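Local coordinates for protein galactan 1,3-beta-galactosidase (Phanerochaete chrysosporium, PDB 7BYS) that probably cleaves beta-1,3-linked galactan chains as a family 43 exo-acting glycoside hydrolase and carries a calcium-binding, carbohydrate-binding module, at residues A[6-20]-A[258-272]. Sequence-based numbering, arbitrary orientation. Where two conformers were deposited one is given.
Sequences GAAWTDTAGNTIQAH and DRWRPSLLGSSRYIW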
loop_
_atom_site.group_PDB
_atom_site.type_symbol
_atom_site.label_atom_id
_atom_site.label_comp_id
_atom_site.label_asym_id
_atom_site.label_seq_id
_atom_site.Cartn_x
_atom_site.Cartn_y
_atom_site.Cartn_z
ATOM N N GLY A 6 -5.609 0.977 5.857
ATOM C CA GLY A 6 -5.398 2.077 6.760
ATOM C C GLY A 6 -5.329 1.670 8.214
ATOM O O GLY A 6 -4.797 2.427 9.031
ATOM N N ALA A 7 -5.839 0.493 8.551
ATOM C CA ALA A 7 -5.772 0.011 9.918
ATOM C C ALA A 7 -4.359 -0.466 10.240
ATOM O O ALA A 7 -3.548 -0.740 9.352
ATOM C CB ALA A 7 -6.749 -1.148 10.106
ATOM N N ALA A 8 -4.066 -0.563 11.531
ATOM C CA ALA A 8 -2.798 -1.121 11.999
ATOM C C ALA A 8 -2.910 -2.639 11.964
ATOM O O ALA A 8 -3.483 -3.254 12.867
ATOM C CB ALA A 8 -2.493 -0.629 13.412
ATOM N N TRP A 9 -2.374 -3.249 10.913
ATOM C CA TRP A 9 -2.490 -4.691 10.729
ATOM C C TRP A 9 -1.449 -5.401 11.572
ATOM O O TRP A 9 -0.282 -5.005 11.606
ATOM C CB TRP A 9 -2.209 -5.082 9.283
ATOM C CG TRP A 9 -3.156 -4.573 8.274
ATOM C CD1 TRP A 9 -4.238 -3.773 8.484
ATOM C CD2 TRP A 9 -3.108 -4.827 6.868
ATOM N NE1 TRP A 9 -4.862 -3.499 7.290
ATOM C CE2 TRP A 9 -4.191 -4.143 6.284
ATOM C CE3 TRP A 9 -2.263 -5.584 6.048
ATOM C CZ2 TRP A 9 -4.451 -4.180 4.912
ATOM C CZ3 TRP A 9 -2.512 -5.611 4.685
ATOM C CH2 TRP A 9 -3.606 -4.917 4.129
ATOM N N THR A 10 -1.875 -6.474 12.226
ATOM C CA THR A 10 -1.004 -7.222 13.115
ATOM C C THR A 10 -0.811 -8.632 12.582
ATOM O O THR A 10 -1.685 -9.193 11.908
ATOM C CB THR A 10 -1.556 -7.279 14.550
ATOM O OG1 THR A 10 -2.836 -7.921 14.555
ATOM C CG2 THR A 10 -1.676 -5.874 15.120
ATOM N N ASP A 11 0.360 -9.182 12.881
ATOM C CA ASP A 11 0.662 -10.567 12.559
ATOM C C ASP A 11 0.003 -11.496 13.579
ATOM O O ASP A 11 -0.713 -11.052 14.483
ATOM C CB ASP A 11 2.176 -10.768 12.434
ATOM C CG ASP A 11 2.938 -10.473 13.716
ATOM O OD1 ASP A 11 2.329 -10.490 14.811
ATOM O OD2 ASP A 11 4.161 -10.233 13.643
ATOM N N THR A 12 0.255 -12.805 13.448
ATOM C CA THR A 12 -0.361 -13.767 14.360
ATOM C C THR A 12 0.094 -13.573 15.803
ATOM O O THR A 12 -0.586 -14.040 16.724
ATOM C CB THR A 12 -0.103 -15.203 13.888
ATOM O OG1 THR A 12 1.305 -15.402 13.732
ATOM C CG2 THR A 12 -0.827 -15.473 12.570
ATOM N N ALA A 13 1.215 -12.890 16.021
ATOM C CA ALA A 13 1.683 -12.569 17.361
ATOM C C ALA A 13 1.029 -11.319 17.934
ATOM O O ALA A 13 1.237 -11.019 19.117
ATOM C CB ALA A 13 3.198 -12.366 17.350
ATOM N N GLY A 14 0.241 -10.597 17.140
ATOM C CA GLY A 14 -0.333 -9.331 17.557
ATOM C C GLY A 14 0.584 -8.139 17.419
ATOM O O GLY A 14 0.238 -7.057 17.900
ATOM N N ASN A 15 1.734 -8.299 16.778
ATOM C CA ASN A 15 2.648 -7.201 16.522
ATOM C C ASN A 15 2.333 -6.594 15.164
ATOM O O ASN A 15 1.931 -7.289 14.229
ATOM C CB ASN A 15 4.089 -7.705 16.512
ATOM C CG ASN A 15 4.541 -8.180 17.872
ATOM O OD1 ASN A 15 4.299 -7.511 18.877
ATOM N ND2 ASN A 15 5.206 -9.334 17.913
ATOM N N THR A 16 2.501 -5.281 15.067
ATOM C CA THR A 16 2.263 -4.597 13.801
ATOM C C THR A 16 3.177 -5.155 12.709
ATOM O O THR A 16 4.380 -5.342 12.919
ATOM C CB THR A 16 2.492 -3.097 13.971
ATOM O OG1 THR A 16 1.787 -2.644 15.135
ATOM C CG2 THR A 16 1.978 -2.340 12.753
ATOM N N ILE A 17 2.589 -5.470 11.554
ATOM C CA ILE A 17 3.366 -5.999 10.437
ATOM C C ILE A 17 4.328 -4.929 9.946
ATOM O O ILE A 17 3.943 -3.762 9.774
ATOM C CB ILE A 17 2.421 -6.457 9.318
ATOM C CG1 ILE A 17 1.635 -7.686 9.783
ATOM C CG2 ILE A 17 3.206 -6.763 8.032
ATOM C CD1 ILE A 17 0.526 -8.098 8.851
ATOM N N GLN A 18 5.589 -5.320 9.735
ATOM C CA GLN A 18 6.661 -4.445 9.263
ATOM C C GLN A 18 7.193 -5.008 7.950
ATOM O O GLN A 18 8.224 -5.684 7.924
ATOM C CB GLN A 18 7.757 -4.345 10.308
ATOM C CG GLN A 18 7.311 -3.583 11.554
ATOM C CD GLN A 18 7.163 -2.104 11.301
ATOM O OE1 GLN A 18 7.589 -1.597 10.266
ATOM N NE2 GLN A 18 6.544 -1.400 12.243
ATOM N N ALA A 19 6.483 -4.728 6.862
ATOM C CA ALA A 19 6.830 -5.257 5.543
ATOM C C ALA A 19 6.441 -4.232 4.474
ATOM O O ALA A 19 5.628 -4.472 3.582
ATOM C CB ALA A 19 6.181 -6.623 5.333
ATOM N N HIS A 20 7.005 -3.032 4.583
ATOM C CA HIS A 20 6.730 -1.964 3.629
ATOM C C HIS A 20 7.469 -2.217 2.319
ATOM O O HIS A 20 8.482 -2.914 2.281
ATOM C CB HIS A 20 7.123 -0.637 4.274
ATOM C CG HIS A 20 6.650 -0.516 5.694
ATOM N ND1 HIS A 20 5.393 -0.052 6.018
ATOM C CD2 HIS A 20 7.247 -0.839 6.868
ATOM C CE1 HIS A 20 5.239 -0.077 7.331
ATOM N NE2 HIS A 20 6.352 -0.541 7.874
ATOM N N ASP A 258 1.574 1.153 -0.303
ATOM C CA ASP A 258 2.018 1.695 0.980
ATOM C C ASP A 258 1.453 3.095 1.151
ATOM O O ASP A 258 1.423 3.878 0.198
ATOM C CB ASP A 258 3.549 1.836 1.007
ATOM C CG ASP A 258 4.267 0.501 0.978
ATOM O OD1 ASP A 258 4.178 -0.236 1.978
ATOM O OD2 ASP A 258 4.916 0.205 -0.042
ATOM N N ARG A 259 1.024 3.424 2.373
ATOM C CA ARG A 259 0.741 4.812 2.745
ATOM C C ARG A 259 1.927 5.253 3.593
ATOM O O ARG A 259 2.000 4.940 4.784
ATOM C CB ARG A 259 -0.576 4.953 3.505
ATOM C CG ARG A 259 -0.814 6.388 4.000
ATOM C CD ARG A 259 -2.219 6.562 4.557
ATOM N NE ARG A 259 -3.196 6.324 3.504
ATOM C CZ ARG A 259 -4.430 5.872 3.685
ATOM N NH1 ARG A 259 -4.889 5.588 4.909
ATOM N NH2 ARG A 259 -5.206 5.678 2.630
ATOM N N TRP A 260 2.874 5.944 2.965
ATOM C CA TRP A 260 4.100 6.329 3.649
ATOM C C TRP A 260 3.815 7.470 4.609
ATOM O O TRP A 260 3.167 8.460 4.247
ATOM C CB TRP A 260 5.135 6.785 2.627
ATOM C CG TRP A 260 5.565 5.705 1.689
ATOM C CD1 TRP A 260 5.374 5.678 0.343
ATOM C CD2 TRP A 260 6.276 4.505 2.025
ATOM N NE1 TRP A 260 5.902 4.527 -0.185
ATOM C CE2 TRP A 260 6.474 3.794 0.823
ATOM C CE3 TRP A 260 6.772 3.967 3.219
ATOM C CZ2 TRP A 260 7.138 2.570 0.777
ATOM C CZ3 TRP A 260 7.438 2.750 3.172
ATOM C CH2 TRP A 260 7.616 2.067 1.957
ATOM N N ARG A 261 4.318 7.345 5.830
ATOM C CA ARG A 261 4.166 8.386 6.842
ATOM C C ARG A 261 5.568 8.818 7.252
ATOM O O ARG A 261 6.155 8.239 8.176
ATOM C CB ARG A 261 3.381 7.842 8.026
ATOM C CG ARG A 261 2.962 8.933 8.959
ATOM C CD ARG A 261 2.058 8.406 10.005
ATOM N NE ARG A 261 1.695 9.478 10.916
ATOM C CZ ARG A 261 0.821 9.325 11.894
ATOM N NH1 ARG A 261 0.240 8.147 12.060
ATOM N NH2 ARG A 261 0.531 10.344 12.694
ATOM N N PRO A 262 6.152 9.822 6.580
ATOM C CA PRO A 262 7.573 10.148 6.827
ATOM C C PRO A 262 7.926 10.468 8.271
ATOM O O PRO A 262 9.030 10.117 8.704
ATOM C CB PRO A 262 7.835 11.345 5.901
ATOM C CG PRO A 262 6.807 11.237 4.843
ATOM C CD PRO A 262 5.585 10.617 5.478
ATOM N N SER A 263 7.028 11.091 9.034
ATOM C CA SER A 263 7.339 11.444 10.416
ATOM C C SER A 263 7.165 10.284 11.390
ATOM O O SER A 263 7.535 10.417 12.561
ATOM C CB SER A 263 6.494 12.635 10.875
ATOM O OG SER A 263 5.174 12.551 10.370
ATOM N N LEU A 264 6.625 9.152 10.941
ATOM C CA LEU A 264 6.401 7.990 11.784
ATOM C C LEU A 264 6.394 6.777 10.852
ATOM O O LEU A 264 5.369 6.104 10.653
ATOM C CB LEU A 264 5.089 8.120 12.558
ATOM C CG LEU A 264 4.946 7.271 13.822
ATOM C CD1 LEU A 264 5.961 7.676 14.882
ATOM C CD2 LEU A 264 3.529 7.372 14.364
ATOM N N LEU A 265 7.568 6.496 10.276
ATOM C CA LEU A 265 7.661 5.546 9.167
ATOM C C LEU A 265 7.198 4.155 9.557
ATOM O O LEU A 265 6.634 3.435 8.725
ATOM C CB LEU A 265 9.092 5.468 8.641
ATOM C CG LEU A 265 9.438 6.503 7.575
ATOM C CD1 LEU A 265 10.948 6.528 7.324
ATOM C CD2 LEU A 265 8.649 6.301 6.275
ATOM N N GLY A 266 7.438 3.744 10.802
ATOM C CA GLY A 266 7.009 2.428 11.223
ATOM C C GLY A 266 5.520 2.265 11.280
ATOM O O GLY A 266 5.040 1.129 11.367
ATOM N N SER A 267 4.779 3.366 11.228
ATOM C CA SER A 267 3.329 3.338 11.189
ATOM C C SER A 267 2.783 3.596 9.792
ATOM O O SER A 267 1.576 3.812 9.635
ATOM C CB SER A 267 2.754 4.325 12.209
ATOM O OG SER A 267 3.111 3.923 13.527
ATOM N N SER A 268 3.640 3.571 8.772
ATOM C CA SER A 268 3.137 3.576 7.404
ATOM C C SER A 268 2.202 2.386 7.209
ATOM O O SER A 268 2.473 1.282 7.689
ATOM C CB SER A 268 4.295 3.495 6.402
ATOM O OG SER A 268 5.206 4.579 6.567
ATOM N N ARG A 269 1.084 2.620 6.520
ATOM C CA ARG A 269 -0.004 1.652 6.461
ATOM C C ARG A 269 0.020 0.892 5.140
ATOM O O ARG A 269 0.742 1.241 4.201
ATOM C CB ARG A 269 -1.374 2.329 6.680
ATOM C CG ARG A 269 -1.563 2.981 8.067
ATOM C CD ARG A 269 -1.205 2.043 9.218
ATOM N NE ARG A 269 -1.507 2.648 10.520
ATOM C CZ ARG A 269 -0.905 2.317 11.655
ATOM N NH1 ARG A 269 0.037 1.394 11.670
ATOM N NH2 ARG A 269 -1.246 2.936 12.788
ATOM N N TYR A 270 -0.769 -0.178 5.089
ATOM C CA TYR A 270 -0.869 -1.044 3.927
ATOM C C TYR A 270 -2.234 -0.810 3.306
ATOM O O TYR A 270 -3.267 -1.005 3.965
ATOM C CB TYR A 270 -0.680 -2.502 4.357
ATOM C CG TYR A 270 0.615 -2.673 5.121
ATOM C CD1 TYR A 270 1.844 -2.551 4.479
ATOM C CD2 TYR A 270 0.610 -2.918 6.493
ATOM C CE1 TYR A 270 3.029 -2.674 5.173
ATOM C CE2 TYR A 270 1.801 -3.035 7.205
ATOM C CZ TYR A 270 3.004 -2.918 6.540
ATOM O OH TYR A 270 4.193 -3.028 7.244
ATOM N N ILE A 271 -2.231 -0.351 2.061
ATOM C CA ILE A 271 -3.434 -0.003 1.331
ATOM C C ILE A 271 -3.586 -1.081 0.267
ATOM O O ILE A 271 -2.901 -1.057 -0.763
ATOM C CB ILE A 271 -3.324 1.403 0.725
ATOM C CG1 ILE A 271 -2.910 2.460 1.782
ATOM C CG2 ILE A 271 -4.631 1.795 0.054
ATOM C CD1 ILE A 271 -3.747 2.478 3.052
ATOM N N TRP A 272 -4.448 -2.057 0.537
ATOM C CA TRP A 272 -4.708 -3.161 -0.382
ATOM C C TRP A 272 -6.157 -3.095 -0.833
ATOM O O TRP A 272 -7.066 -3.049 0.006
ATOM C CB TRP A 272 -4.504 -4.515 0.287
ATOM C CG TRP A 272 -3.103 -4.902 0.640
ATOM C CD1 TRP A 272 -1.993 -4.110 0.695
ATOM C CD2 TRP A 272 -2.692 -6.203 1.038
ATOM N NE1 TRP A 272 -0.904 -4.853 1.101
ATOM C CE2 TRP A 272 -1.313 -6.146 1.309
ATOM C CE3 TRP A 272 -3.360 -7.423 1.176
ATOM C CZ2 TRP A 272 -0.590 -7.268 1.710
ATOM C CZ3 TRP A 272 -2.641 -8.531 1.568
ATOM C CH2 TRP A 272 -1.278 -8.446 1.843
HETATM O O HOH W 1 -3.249 -0.626 6.640
HETATM O O HOH W 2 4.100 -0.980 10.106
HETATM O O HOH W 3 4.014 -2.960 1.600
HETATM O O HOH W 4 3.577 0.943 4.271
#
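Gly-6, at a positive phi (102°) where a side chain would be jammed against the preceding carbonyl O, lays its O 3.4 Å from CG of Arg-269, and a water joins its N to Ala-7 O and Tyr-270 N. The methyl of Ala-8 lies over one face of the Arg-269 guanidinium. Trp-9 meets two aromatic residues: CB of Tyr-270 makes a CH-pi contact over a face of the Trp-9 six-membered ring, while the CZ3/CH2 edge of Trp-9 meets the face of Trp-272 in a T-shaped pair, planes at 86°. Beyond the Asp-11 to Gly-14 turn, Ile-17 O lies 2.6 Å from the Tyr-270 hydroxyl OH, which donates to it and accepts from Ala-19 N in a nearly straight bond (176°). The Gln-18 amide suits its place by donating from NE2 to a lone pair of Gly-266 O and accepting His-20 NE2 on OE1. The flat His-20 ring takes Tyr-270 OH over one face and Ser-268 O at its edge. A phenylalanine in place of Tyr-270 lacks the hydroxyl, and would probably leave the Ala-19 N-H without its acceptor. Tyrosine thus joins the N-terminal segment to the last blade of the five-bladed beta-propeller, its buried hydroxyl satisfied by backbone on both counts.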